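Local coordinates for protein SalCYP truncation (Salinispora tropica, PDB 7ABB) that adopts the mainly helical fold of the cytochrome P450 family and holds a heme c group in its interior, at residues A[141-146]-A[235-240]; A[106-111]-A[352-357]; A[205-210]-A[227-232]. All coordinates share one frame; numbering follows the deposited sequence.

Interaction 1 of 3, residues A[141-146]-A[235-240]; sequences ENLMLA and AGVDST. With HEC (heme c), chain B.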
ATOM      1  N   GLU A 141       6.501 -11.269   6.937  1.00 17.76           N
ATOM      2  CA  GLU A 141       7.595 -12.197   6.642  1.00 17.68           C
ATOM      3  C   GLU A 141       8.231 -11.852   5.294  1.00 17.88           C
ATOM      4  O   GLU A 141       9.465 -11.782   5.171  1.00 19.00           O
ATOM      5  CB  GLU A 141       7.091 -13.644   6.639  1.00 18.47           C
ATOM      6  CG  GLU A 141       8.157 -14.659   6.215  1.00 19.46           C
ATOM      7  CD  GLU A 141       7.739 -16.110   6.348  1.00 22.52           C
ATOM      8  OE1 GLU A 141       6.844 -16.426   7.178  1.00 23.69           O
ATOM      9  OE2 GLU A 141       8.295 -16.923   5.586  1.00 25.22           O
ATOM     10  N   ASN A 142       7.401 -11.637   4.275  1.00 17.51           N
ATOM     11  CA  ASN A 142       7.908 -11.296   2.954  1.00 16.41           C
ATOM     12  C   ASN A 142       8.692  -9.986   2.987  1.00 17.54           C
ATOM     13  O   ASN A 142       9.725  -9.858   2.323  1.00 17.47           O
ATOM     14  CB  ASN A 142       6.749 -11.162   1.954  1.00 16.63           C
ATOM     15  CG  ASN A 142       5.992 -12.443   1.759  1.00 18.28           C
ATOM     16  OD1 ASN A 142       6.547 -13.540   1.824  1.00 20.11           O
ATOM     17  ND2 ASN A 142       4.689 -12.304   1.494  1.00 18.27           N
ATOM     18  N   LEU A 143       8.189  -8.981   3.714  1.00 17.43           N
ATOM     19  CA  LEU A 143       8.895  -7.698   3.822  1.00 16.59           C
ATOM     20  C   LEU A 143      10.270  -7.896   4.450  1.00 17.53           C
ATOM     21  O   LEU A 143      11.281  -7.379   3.954  1.00 18.91           O
ATOM     22  CB  LEU A 143       8.091  -6.716   4.669  1.00 18.72           C
ATOM     23  CG  LEU A 143       8.680  -5.311   4.843  1.00 17.03           C
ATOM     24  CD1 LEU A 143       8.805  -4.605   3.525  1.00 19.08           C
ATOM     25  CD2 LEU A 143       7.852  -4.493   5.812  1.00 19.78           C
ATOM     26  N   MET A 144      10.316  -8.652   5.554  1.00 17.37           N
ATOM     27  CA  MET A 144      11.570  -8.922   6.243  1.00 18.83           C
ATOM     28  C   MET A 144      12.560  -9.603   5.317  1.00 19.75           C
ATOM     29  O   MET A 144      13.757  -9.286   5.339  1.00 20.49           O
ATOM     30  CB  MET A 144      11.291  -9.774   7.475  1.00 19.95           C
ATOM     31  CG  MET A 144      10.528  -9.020   8.552  1.00 20.57           C
ATOM     32  SD  MET A 144       9.929 -10.096   9.861  1.00 22.39           S
ATOM     33  CE  MET A 144      11.455 -10.329  10.745  1.00 26.96           C
ATOM     34  N   LEU A 145      12.082 -10.520   4.476  1.00 18.75           N
ATOM     35  CA  LEU A 145      12.972 -11.196   3.544  1.00 21.47           C
ATOM     36  C   LEU A 145      13.573 -10.200   2.568  1.00 20.92           C
ATOM     37  O   LEU A 145      14.787 -10.227   2.302  1.00 21.80           O
ATOM     38  CB  LEU A 145      12.224 -12.297   2.788  1.00 23.07           C
ATOM     39  CG  LEU A 145      13.080 -13.152   1.834  1.00 24.16           C
ATOM     40  CD1 LEU A 145      14.200 -13.821   2.568  1.00 27.48           C
ATOM     41  CD2 LEU A 145      12.240 -14.182   1.085  1.00 27.23           C
ATOM     42  N   ALA A 146      12.732  -9.295   2.048  1.00 18.95           N
ATOM     43  CA  ALA A 146      13.195  -8.352   1.035  1.00 19.55           C
ATOM     44  C   ALA A 146      14.158  -7.348   1.635  1.00 17.91           C
ATOM     45  O   ALA A 146      15.168  -7.002   1.011  1.00 21.54           O
ATOM     46  CB  ALA A 146      11.994  -7.642   0.391  1.00 19.45           C
ATOM     47  N   ALA A 235       5.558   1.419   5.418  1.00 21.54           N
ATOM     48  CA  ALA A 235       4.938   1.347   4.097  1.00 19.94           C
ATOM     49  C   ALA A 235       4.656  -0.077   3.641  1.00 24.55           C
ATOM     50  O   ALA A 235       3.760  -0.291   2.816  1.00 25.42           O
ATOM     51  CB  ALA A 235       5.847   2.006   3.061  1.00 22.78           C
ATOM     52  N   GLY A 236       5.403  -1.059   4.140  1.00 19.73           N
ATOM     53  CA  GLY A 236       5.454  -2.350   3.495  1.00 20.03           C
ATOM     54  C   GLY A 236       4.503  -3.435   3.971  1.00 20.19           C
ATOM     55  O   GLY A 236       4.628  -4.547   3.462  1.00 21.61           O
ATOM     56  N   VAL A 237       3.586  -3.171   4.905  1.00 18.01           N
ATOM     57  CA  VAL A 237       2.673  -4.209   5.397  1.00 15.76           C
ATOM     58  C   VAL A 237       1.202  -3.871   5.141  1.00 18.61           C
ATOM     59  O   VAL A 237       0.514  -4.610   4.435  1.00 17.93           O
ATOM     60  CB  VAL A 237       2.878  -4.476   6.893  1.00 18.27           C
ATOM     61  CG1 VAL A 237       1.986  -5.608   7.339  1.00 19.77           C
ATOM     62  CG2 VAL A 237       4.335  -4.818   7.196  1.00 20.77           C
ATOM     63  N   ASP A 238       0.702  -2.775   5.723  1.00 17.78           N
ATOM     64  CA  ASP A 238      -0.747  -2.627   5.878  1.00 17.41           C
ATOM     65  C   ASP A 238      -1.460  -2.500   4.536  1.00 17.58           C
ATOM     66  O   ASP A 238      -2.535  -3.091   4.341  1.00 18.06           O
ATOM     67  CB  ASP A 238      -1.063  -1.434   6.765  1.00 19.22           C
ATOM     68  CG  ASP A 238      -0.593  -1.604   8.207  1.00 24.19           C
ATOM     69  OD1 ASP A 238      -0.185  -2.714   8.626  1.00 26.15           O
ATOM     70  OD2 ASP A 238      -0.660  -0.600   8.943  1.00 29.84           O
ATOM     71  N   SER A 239      -0.930  -1.706   3.611  1.00 17.76           N
ATOM     72  CA  SER A 239      -1.614  -1.560   2.330  1.00 16.87           C
ATOM     73  C   SER A 239      -1.712  -2.884   1.590  1.00 18.16           C
ATOM     74  O   SER A 239      -2.739  -3.173   0.952  1.00 17.18           O
ATOM     75  CB  SER A 239      -0.908  -0.557   1.439  1.00 21.77           C
ATOM     76  OG  SER A 239      -1.195   0.760   1.832  1.00 28.37           O
ATOM     77  N   THR A 240      -0.646  -3.689   1.627  1.00 17.79           N
ATOM     78  CA  THR A 240      -0.664  -5.001   0.980  1.00 15.61           C
ATOM     79  C   THR A 240      -1.677  -5.914   1.654  1.00 16.88           C
ATOM     80  O   THR A 240      -2.481  -6.563   0.977  1.00 17.57           O
ATOM     81  CB  THR A 240       0.737  -5.635   0.996  1.00 15.52           C
ATOM     82  OG1 THR A 240       1.678  -4.706   0.439  1.00 16.29           O
ATOM     83  CG2 THR A 240       0.778  -6.900   0.171  1.00 17.33           C
TER
HETATM   84 FE   HEC B 501       4.044   1.742  -1.416  1.00 17.53          FE
HETATM   85  CHA HEC B 501       5.019   5.007  -1.900  1.00 17.86           C
HETATM   86  CHB HEC B 501       0.880   2.611  -2.400  1.00 15.28           C
HETATM   87  CHC HEC B 501       3.061  -1.514  -0.978  1.00 16.76           C
HETATM   88  CHD HEC B 501       7.085   0.973  -0.091  1.00 18.73           C
HETATM   89  NA  HEC B 501       3.145   3.449  -2.003  1.00 17.11           N
HETATM   90  C1A HEC B 501       3.722   4.705  -2.192  1.00 17.29           C
HETATM   91  C2A HEC B 501       2.764   5.655  -2.719  1.00 18.43           C
HETATM   92  C3A HEC B 501       1.620   4.961  -2.861  1.00 18.94           C
HETATM   93  C4A HEC B 501       1.838   3.604  -2.421  1.00 15.59           C
HETATM   94  CMA HEC B 501       0.259   5.475  -3.363  1.00 17.97           C
HETATM   95  CAA HEC B 501       3.029   7.158  -3.090  1.00 17.31           C
HETATM   96  CBA HEC B 501       2.829   8.126  -1.929  1.00 21.19           C
HETATM   97  CGA HEC B 501       3.056   9.551  -2.406  1.00 19.03           C
HETATM   98  O1A HEC B 501       3.038  10.421  -1.506  1.00 23.43           O
HETATM   99  O2A HEC B 501       3.239   9.755  -3.635  1.00 19.20           O
HETATM  100  NB  HEC B 501       2.303   0.755  -1.588  1.00 15.88           N
HETATM  101  C1B HEC B 501       1.113   1.280  -2.056  1.00 17.42           C
HETATM  102  C2B HEC B 501       0.172   0.203  -2.142  1.00 17.41           C
HETATM  103  C3B HEC B 501       0.785  -0.937  -1.774  1.00 16.58           C
HETATM  104  C4B HEC B 501       2.117  -0.612  -1.398  1.00 16.64           C
HETATM  105  CMB HEC B 501      -1.267   0.443  -2.640  1.00 18.92           C
HETATM  106  CAB HEC B 501       0.321  -2.364  -1.640  1.00 18.96           C
HETATM  107  CBB HEC B 501      -0.968  -2.712  -2.310  1.00 24.71           C
HETATM  108  NC  HEC B 501       4.911   0.068  -0.644  1.00 17.62           N
HETATM  109  C1C HEC B 501       4.353  -1.190  -0.647  1.00 17.17           C
HETATM  110  C2C HEC B 501       5.340  -2.141  -0.209  1.00 16.81           C
HETATM  111  C3C HEC B 501       6.487  -1.470   0.041  1.00 17.12           C
HETATM  112  C4C HEC B 501       6.210  -0.075  -0.214  1.00 17.12           C
HETATM  113  CMC HEC B 501       5.079  -3.644  -0.102  1.00 16.62           C
HETATM  114  CAC HEC B 501       7.851  -1.953   0.561  1.00 20.95           C
HETATM  115  CBC HEC B 501       8.227  -3.429   0.434  1.00 42.76           C
HETATM  116  ND  HEC B 501       5.698   2.797  -1.048  1.00 16.02           N
HETATM  117  C1D HEC B 501       6.854   2.251  -0.489  1.00 18.87           C
HETATM  118  C2D HEC B 501       7.835   3.286  -0.410  1.00 19.32           C
HETATM  119  C3D HEC B 501       7.232   4.534  -0.951  1.00 20.45           C
HETATM  120  C4D HEC B 501       5.900   4.134  -1.349  1.00 18.52           C
HETATM  121  CMD HEC B 501       9.251   3.121   0.158  1.00 20.45           C
HETATM  122  CAD HEC B 501       7.875   5.926  -1.075  1.00 20.74           C
HETATM  123  CBD HEC B 501       8.490   6.024  -2.450  1.00 18.15           C
HETATM  124  CGD HEC B 501       9.051   7.416  -2.670  1.00 23.69           C
HETATM  125  O1D HEC B 501       9.842   7.601  -3.620  1.00 21.43           O
HETATM  126  O2D HEC B 501       8.691   8.314  -1.882  1.00 24.00           O
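Leu-143 shows how a single branched side chain can join a helix, a helix break and a cofactor. Its CG lies anti to the backbone N (chi1 -178°), which sends both methyls from helix 130-147 toward the turn at Gly-236. The apolar contact across the segments is small and buried. CD2 meets CG2 of Val-237 at 3.8 Å, the two side chains crossing at about a right angle, while CD1 and CD2 of Leu-143 straddle the bare CA of Gly-236, each 4.0 Å from it. The alpha carbons of Leu-143 and Gly-236 come within 6.4 Å, and the glycine has no side chain to stand between its CA and the leucine methyls.

Contacts with heme c extend this packing. Leu-143 CD1 touches CBC, the outer carbon of a ring substituent of heme c, at 3.4 Å. From the same side of the macrocycle, Ala-235 places CB 3.5 Å from the bridging carbon CHD, and Ser-239 lays CB 3.7 Å from C3B. Thr-240 approaches through its oxygen, OG1 standing 3.4 Å from CAB, a packing contact with another substituent.

Polar groups engage other helices. Glu-141 forms salt bridges to Arg-117 and Arg-118, and the Asn-142 amide is held by Asn-114 and Gln-351. Asp-238 accepts a hydrogen bond from Asn-161, on helix 154-165.

The Ala-Gly-Val-Asp-Ser-Thr run, with helix 222-235 ending and helix 238-253 beginning around it, matches the long, interrupted helix that passes over the heme in cytochromes P450.

Interaction 2 of 3, residues A[106-111]-A[352-357]; sequences DLTPAI and ILTAWE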
ATOM      1  N   ASP A 106      12.582 -13.321  -8.186  1.00 20.38           N
ATOM      2  CA  ASP A 106      13.610 -14.097  -7.487  1.00 20.45           C
ATOM      3  C   ASP A 106      13.110 -14.571  -6.128  1.00 20.23           C
ATOM      4  O   ASP A 106      13.466 -15.667  -5.677  1.00 20.07           O
ATOM      5  CB  ASP A 106      14.884 -13.259  -7.311  1.00 21.29           C
ATOM      6  CG  ASP A 106      15.648 -13.065  -8.604  1.00 30.40           C
ATOM      7  OD1 ASP A 106      15.345 -13.722  -9.620  1.00 27.63           O
ATOM      8  OD2 ASP A 106      16.591 -12.239  -8.594  1.00 32.23           O
ATOM      9  N   LEU A 107      12.306 -13.750  -5.454  1.00 17.48           N
ATOM     10  CA  LEU A 107      11.796 -14.014  -4.124  1.00 17.91           C
ATOM     11  C   LEU A 107      10.471 -14.759  -4.138  1.00 18.72           C
ATOM     12  O   LEU A 107       9.980 -15.126  -3.065  1.00 18.06           O
ATOM     13  CB  LEU A 107      11.630 -12.703  -3.354  1.00 19.06           C
ATOM     14  CG  LEU A 107      12.915 -11.914  -3.055  1.00 23.39           C
ATOM     15  CD1 LEU A 107      12.584 -10.571  -2.467  1.00 24.05           C
ATOM     16  CD2 LEU A 107      13.780 -12.677  -2.104  1.00 27.61           C
ATOM     17  N   THR A 108       9.918 -15.048  -5.312  1.00 16.80           N
ATOM     18  CA  THR A 108       8.564 -15.601  -5.333  1.00 16.60           C
ATOM     19  C   THR A 108       8.511 -17.046  -4.835  1.00 18.10           C
ATOM     20  O   THR A 108       7.546 -17.405  -4.153  1.00 17.44           O
ATOM     21  CB  THR A 108       7.964 -15.451  -6.734  1.00 17.95           C
ATOM     22  OG1 THR A 108       7.687 -14.071  -6.956  1.00 18.35           O
ATOM     23  CG2 THR A 108       6.645 -16.212  -6.870  1.00 19.29           C
ATOM     24  N   PRO A 109       9.499 -17.912  -5.091  1.00 16.45           N
ATOM     25  CA  PRO A 109       9.423 -19.245  -4.469  1.00 18.16           C
ATOM     26  C   PRO A 109       9.311 -19.170  -2.954  1.00 17.40           C
ATOM     27  O   PRO A 109       8.548 -19.933  -2.344  1.00 18.73           O
ATOM     28  CB  PRO A 109      10.700 -19.928  -4.973  1.00 20.68           C
ATOM     29  CG  PRO A 109      10.916 -19.289  -6.332  1.00 21.33           C
ATOM     30  CD  PRO A 109      10.586 -17.847  -6.084  1.00 18.64           C
ATOM     31  N   ALA A 110      10.023 -18.231  -2.317  1.00 17.46           N
ATOM     32  CA  ALA A 110       9.907 -18.074  -0.868  1.00 18.35           C
ATOM     33  C   ALA A 110       8.533 -17.541  -0.469  1.00 17.87           C
ATOM     34  O   ALA A 110       7.926 -18.031   0.490  1.00 18.01           O
ATOM     35  CB  ALA A 110      11.029 -17.156  -0.361  1.00 18.11           C
ATOM     36  N   ILE A 111       8.024 -16.554  -1.204  1.00 18.19           N
ATOM     37  CA  ILE A 111       6.689 -16.026  -0.944  1.00 17.11           C
ATOM     38  C   ILE A 111       5.656 -17.135  -1.059  1.00 15.75           C
ATOM     39  O   ILE A 111       4.757 -17.273  -0.219  1.00 16.09           O
ATOM     40  CB  ILE A 111       6.378 -14.889  -1.927  1.00 16.19           C
ATOM     41  CG1 ILE A 111       7.306 -13.693  -1.713  1.00 18.11           C
ATOM     42  CG2 ILE A 111       4.908 -14.482  -1.799  1.00 16.58           C
ATOM     43  CD1 ILE A 111       7.180 -12.679  -2.819  1.00 18.63           C
ATOM     44  N   ILE A 352       0.349 -10.415  -3.498  1.00 14.38           N
ATOM     45  CA  ILE A 352      -1.099 -10.560  -3.623  1.00 14.29           C
ATOM     46  C   ILE A 352      -1.431 -11.722  -4.543  1.00 16.64           C
ATOM     47  O   ILE A 352      -2.216 -12.614  -4.192  1.00 16.80           O
ATOM     48  CB  ILE A 352      -1.719  -9.242  -4.123  1.00 16.53           C
ATOM     49  CG1 ILE A 352      -1.566  -8.169  -3.075  1.00 15.79           C
ATOM     50  CG2 ILE A 352      -3.205  -9.421  -4.430  1.00 16.39           C
ATOM     51  CD1 ILE A 352      -1.785  -6.743  -3.633  1.00 18.21           C
ATOM     52  N   LEU A 353      -0.852 -11.732  -5.736  1.00 15.15           N
ATOM     53  CA  LEU A 353      -1.142 -12.791  -6.690  1.00 15.33           C
ATOM     54  C   LEU A 353      -0.772 -14.153  -6.123  1.00 15.76           C
ATOM     55  O   LEU A 353      -1.542 -15.113  -6.216  1.00 16.43           O
ATOM     56  CB  LEU A 353      -0.418 -12.542  -8.002  1.00 16.93           C
ATOM     57  CG  LEU A 353      -0.613 -13.614  -9.060  1.00 16.30           C
ATOM     58  CD1 LEU A 353      -2.092 -13.828  -9.368  1.00 20.18           C
ATOM     59  CD2 LEU A 353       0.149 -13.256 -10.317  1.00 21.62           C
ATOM     60  N   THR A 354       0.423 -14.264  -5.553  1.00 15.03           N
ATOM     61  CA  THR A 354       0.885 -15.552  -5.040  1.00 15.13           C
ATOM     62  C   THR A 354      -0.020 -16.040  -3.919  1.00 16.70           C
ATOM     63  O   THR A 354      -0.372 -17.236  -3.868  1.00 17.34           O
ATOM     64  CB  THR A 354       2.330 -15.426  -4.564  1.00 15.62           C
ATOM     65  OG1 THR A 354       3.162 -15.033  -5.661  1.00 17.55           O
ATOM     66  CG2 THR A 354       2.830 -16.735  -4.056  1.00 18.25           C
ATOM     67  N   ALA A 355      -0.393 -15.145  -2.998  1.00 17.21           N
ATOM     68  CA  ALA A 355      -1.264 -15.567  -1.897  1.00 15.68           C
ATOM     69  C   ALA A 355      -2.589 -16.059  -2.428  1.00 16.72           C
ATOM     70  O   ALA A 355      -3.095 -17.099  -1.986  1.00 16.90           O
ATOM     71  CB  ALA A 355      -1.502 -14.430  -0.922  1.00 17.57           C
ATOM     72  N   TRP A 356      -3.181 -15.332  -3.369  1.00 15.58           N
ATOM     73  CA  TRP A 356      -4.473 -15.774  -3.881  1.00 14.24           C
ATOM     74  C   TRP A 356      -4.362 -17.063  -4.701  1.00 17.10           C
ATOM     75  O   TRP A 356      -5.294 -17.884  -4.704  1.00 18.00           O
ATOM     76  CB  TRP A 356      -5.130 -14.662  -4.709  1.00 16.99           C
ATOM     77  CG  TRP A 356      -5.587 -13.463  -3.875  1.00 16.19           C
ATOM     78  CD1 TRP A 356      -5.709 -13.393  -2.518  1.00 18.66           C
ATOM     79  CD2 TRP A 356      -5.973 -12.178  -4.383  1.00 16.46           C
ATOM     80  NE1 TRP A 356      -6.156 -12.133  -2.151  1.00 18.35           N
ATOM     81  CE2 TRP A 356      -6.304 -11.370  -3.278  1.00 16.49           C
ATOM     82  CE3 TRP A 356      -6.041 -11.643  -5.656  1.00 18.52           C
ATOM     83  CZ2 TRP A 356      -6.731 -10.046  -3.428  1.00 18.93           C
ATOM     84  CZ3 TRP A 356      -6.453 -10.328  -5.805  1.00 18.53           C
ATOM     85  CH2 TRP A 356      -6.792  -9.552  -4.697  1.00 18.19           C
ATOM     86  N   GLU A 357      -3.254 -17.270  -5.407  1.00 17.23           N
ATOM     87  CA  GLU A 357      -3.028 -18.533  -6.097  1.00 17.37           C
ATOM     88  C   GLU A 357      -3.014 -19.687  -5.102  1.00 16.88           C
ATOM     89  O   GLU A 357      -3.693 -20.714  -5.282  1.00 17.97           O
ATOM     90  CB  GLU A 357      -1.708 -18.472  -6.878  1.00 20.04           C
ATOM     91  CG  GLU A 357      -1.754 -17.649  -8.159  1.00 19.98           C
ATOM     92  CD  GLU A 357      -0.392 -17.460  -8.792  1.00 24.48           C
ATOM     93  OE1 GLU A 357       0.626 -17.577  -8.074  1.00 24.13           O
ATOM     94  OE2 GLU A 357      -0.325 -17.193 -10.013  1.00 26.86           O
TER
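Thr-354 meets Thr-108 and Ile-111 in a largely apolar helix-to-helix contact, where the start of helix 108-120 packs on helix 345-362, about 17 Å from the centre of the chain to that of the contact. The closest approach is between methyls: Ile-111 CG2 lies 3.8 Å from Thr-354 CG2, and the side chains cross at about a right angle. In Thr-354 the hydroxyl stands beside the backbone N (chi1 -60°), which puts CG2 opposite that N and on the side of Ile-111. Thr-108 adds its CG2, which rests 3.9 Å from Thr-354 OG1.

The two threonine hydroxyls turn back to their own chain neighbourhood, OG1 of Thr-354 bonding to the carbonyl O of Ala-350 and OG1 of Thr-108 to that of Ala-104. Thr-354 OG1 thus touches the methyl of Thr-108 while its hydrogen bond is made within its own helix. At the next turn Glu-357 reaches over to Arg-112 in a salt bridge between the same two helices.

Ile-111 also packs on Tyr-138 and Asn-142 of helix 130-147, while Ile-352 and Ala-355 pack on helix 238-253. Four helices thus meet here, in an arrangement consistent with the core helix bundle of the cytochrome P450 fold.

Interaction 3 of 3, residues A[205-210]-A[227-232]; sequences DLTSAT and SLLTVL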
ATOM      1  N   ASP A 205      22.796  -7.664   1.243  1.00 25.31           N
ATOM      2  CA  ASP A 205      21.850  -7.165   2.229  1.00 24.06           C
ATOM      3  C   ASP A 205      21.664  -5.662   2.057  1.00 22.38           C
ATOM      4  O   ASP A 205      22.647  -4.932   1.942  1.00 25.34           O
ATOM      5  CB  ASP A 205      22.398  -7.482   3.618  1.00 24.97           C
ATOM      6  CG  ASP A 205      21.630  -6.820   4.726  1.00 25.46           C
ATOM      7  OD1 ASP A 205      20.472  -7.227   4.952  1.00 28.10           O
ATOM      8  OD2 ASP A 205      22.197  -5.930   5.397  1.00 26.39           O
ATOM      9  N   LEU A 206      20.399  -5.205   2.066  1.00 23.00           N
ATOM     10  CA  LEU A 206      20.116  -3.795   1.784  1.00 22.29           C
ATOM     11  C   LEU A 206      20.845  -2.878   2.759  1.00 24.74           C
ATOM     12  O   LEU A 206      21.561  -1.962   2.343  1.00 25.31           O
ATOM     13  CB  LEU A 206      18.604  -3.545   1.824  1.00 22.94           C
ATOM     14  CG  LEU A 206      18.197  -2.078   1.747  1.00 23.29           C
ATOM     15  CD1 LEU A 206      18.677  -1.435   0.447  1.00 27.78           C
ATOM     16  CD2 LEU A 206      16.676  -1.939   1.853  1.00 23.60           C
ATOM     17  N   THR A 207      20.663  -3.092   4.067  1.00 25.59           N
ATOM     18  CA  THR A 207      21.292  -2.204   5.047  1.00 24.47           C
ATOM     19  C   THR A 207      22.813  -2.188   4.888  1.00 25.69           C
ATOM     20  O   THR A 207      23.447  -1.128   4.967  1.00 26.58           O
ATOM     21  CB  THR A 207      20.911  -2.622   6.470  1.00 24.64           C
ATOM     22  OG1 THR A 207      19.487  -2.591   6.607  1.00 25.38           O
ATOM     23  CG2 THR A 207      21.549  -1.695   7.513  1.00 30.54           C
ATOM     24  N   SER A 208      23.413  -3.361   4.684  1.00 27.76           N
ATOM     25  CA  SER A 208      24.855  -3.440   4.498  1.00 28.36           C
ATOM     26  C   SER A 208      25.298  -2.633   3.289  1.00 28.15           C
ATOM     27  O   SER A 208      26.330  -1.957   3.330  1.00 29.71           O
ATOM     28  CB  SER A 208      25.293  -4.902   4.351  1.00 28.70           C
ATOM     29  OG  SER A 208      24.893  -5.684   5.472  1.00 29.18           O
ATOM     30  N   ALA A 209      24.516  -2.680   2.207  1.00 29.16           N
ATOM     31  CA  ALA A 209      24.862  -1.934   1.007  1.00 30.04           C
ATOM     32  C   ALA A 209      24.922  -0.446   1.300  1.00 27.93           C
ATOM     33  O   ALA A 209      25.783   0.262   0.767  1.00 30.69           O
ATOM     34  CB  ALA A 209      23.846  -2.218  -0.105  1.00 27.65           C
ATOM     35  N   THR A 210      24.019   0.046   2.152  1.00 28.34           N
ATOM     36  CA  THR A 210      23.960   1.495   2.342  1.00 31.19           C
ATOM     37  C   THR A 210      25.192   2.057   3.030  1.00 33.73           C
ATOM     38  O   THR A 210      25.383   3.279   2.992  1.00 33.65           O
ATOM     39  CB  THR A 210      22.722   1.919   3.140  1.00 31.74           C
ATOM     40  OG1 THR A 210      22.880   1.563   4.513  1.00 31.79           O
ATOM     41  CG2 THR A 210      21.449   1.285   2.582  1.00 30.28           C
ATOM     42  N   SER A 227      15.956   6.285   9.097  1.00 29.65           N
ATOM     43  CA  SER A 227      14.730   6.789   8.484  1.00 29.97           C
ATOM     44  C   SER A 227      14.243   5.861   7.376  1.00 26.17           C
ATOM     45  O   SER A 227      13.069   5.461   7.349  1.00 26.10           O
ATOM     46  CB  SER A 227      14.971   8.193   7.946  1.00 31.81           C
ATOM     47  OG  SER A 227      13.782   8.699   7.389  1.00 30.49           O
ATOM     48  N   LEU A 228      15.141   5.485   6.461  1.00 28.43           N
ATOM     49  CA  LEU A 228      14.767   4.588   5.370  1.00 23.86           C
ATOM     50  C   LEU A 228      14.137   3.302   5.895  1.00 23.78           C
ATOM     51  O   LEU A 228      13.066   2.891   5.446  1.00 24.09           O
ATOM     52  CB  LEU A 228      15.996   4.263   4.520  1.00 28.43           C
ATOM     53  CG  LEU A 228      15.792   3.168   3.468  1.00 26.71           C
ATOM     54  CD1 LEU A 228      14.793   3.593   2.397  1.00 25.64           C
ATOM     55  CD2 LEU A 228      17.134   2.789   2.854  1.00 29.86           C
ATOM     56  N   LEU A 229      14.809   2.654   6.845  1.00 22.80           N
ATOM     57  CA  LEU A 229      14.321   1.384   7.375  1.00 23.89           C
ATOM     58  C   LEU A 229      12.979   1.558   8.060  1.00 23.87           C
ATOM     59  O   LEU A 229      12.110   0.689   7.959  1.00 23.54           O
ATOM     60  CB  LEU A 229      15.354   0.799   8.349  1.00 25.11           C
ATOM     61  CG  LEU A 229      16.631   0.307   7.661  1.00 25.09           C
ATOM     62  CD1 LEU A 229      17.700  -0.090   8.696  1.00 29.11           C
ATOM     63  CD2 LEU A 229      16.335  -0.866   6.737  1.00 24.25           C
ATOM     64  N   THR A 230      12.789   2.685   8.749  1.00 26.31           N
ATOM     65  CA  THR A 230      11.494   2.966   9.363  1.00 24.67           C
ATOM     66  C   THR A 230      10.408   3.110   8.305  1.00 26.64           C
ATOM     67  O   THR A 230       9.308   2.566   8.453  1.00 24.32           O
ATOM     68  CB  THR A 230      11.584   4.232  10.218  1.00 30.42           C
ATOM     69  OG1 THR A 230      12.627   4.067  11.187  1.00 31.39           O
ATOM     70  CG2 THR A 230      10.276   4.494  10.947  1.00 39.81           C
ATOM     71  N   VAL A 231      10.690   3.856   7.234  1.00 24.23           N
ATOM     72  CA  VAL A 231       9.690   4.038   6.179  1.00 21.50           C
ATOM     73  C   VAL A 231       9.337   2.712   5.530  1.00 23.83           C
ATOM     74  O   VAL A 231       8.163   2.420   5.267  1.00 22.02           O
ATOM     75  CB  VAL A 231      10.209   5.050   5.137  1.00 24.40           C
ATOM     76  CG1 VAL A 231       9.359   5.017   3.884  1.00 25.11           C
ATOM     77  CG2 VAL A 231      10.240   6.437   5.723  1.00 29.23           C
ATOM     78  N   LEU A 232      10.343   1.870   5.273  1.00 22.19           N
ATOM     79  CA  LEU A 232      10.065   0.573   4.679  1.00 20.16           C
ATOM     80  C   LEU A 232       9.144  -0.246   5.561  1.00 19.55           C
ATOM     81  O   LEU A 232       8.231  -0.906   5.057  1.00 20.55           O
ATOM     82  CB  LEU A 232      11.372  -0.172   4.427  1.00 18.40           C
ATOM     83  CG  LEU A 232      12.203   0.434   3.301  1.00 22.45           C
ATOM     84  CD1 LEU A 232      13.533  -0.251   3.200  1.00 22.47           C
ATOM     85  CD2 LEU A 232      11.502   0.322   1.963  1.00 29.90           C
TER
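Leu-206 and Leu-232 reach toward each other tip to tip, with CD2 of the first 3.8 Å from CD1 of the second. With chi1 at 171°, the Leu-206 side chain extends opposite its amide nitrogen, and its methyls are carried out from the short helix 206-210 toward the longer helix 222-235. One residue on, the pairing changes character: Thr-207 and Leu-229 cross at about a right angle, and OG1 of the threonine sits over the forked end of the leucine, 3.6 Å from CD2 and 3.7 Å from CD1. All four residues are buried.

Hydrogen bonds shape the short helix itself. Asp-205 is its N-cap. OD2 accepts from Ser-208 N at 2.9 Å, the donor lying above the carboxylate plane, and also from Ser-208 OG at 2.7 Å, met on the anti side and nearer the plane. A salt bridge to Arg-197 gives the same oxygen a third partner, which should fix the carboxylate and, probably, stabilise its negative charge. Farther along, Thr-210 OG1 donates to Thr-207 O at 2.8 Å, with a C=O...donor angle of 135°.

Around this pair of helices, helix 86-95 contributes Leu-95, which touches Leu-206 and Leu-228, and helix 182-199 contributes Val-190 against Leu-229 and His-193 against Thr-207. Leu-232 also touches heme c, so this packing layer extends inward from helix 206-210 to the cofactor.

The three contacts are nested along the chain: interaction 3 lies within the loop closed by interaction 1, itself within that closed by interaction 2. In space interaction 1 is the middle member, its centre 12 Å from interaction 2 and 13 Å from interaction 3, while the outer two stand 23 Å apart and do not touch. Leu-145 of helix 130-147 packs on Ala-110 of helix 108-120 and on Leu-107 just before it. Helices 222-235 and 238-253 follow each other in the chain, and Leu-143 CD2 of helix 130-147 meets Leu-232 O at 3.7 Å. Small contacts join distant segments into one helical core, interactions 1 and 3 reaching heme c and interaction 2 lying farther out.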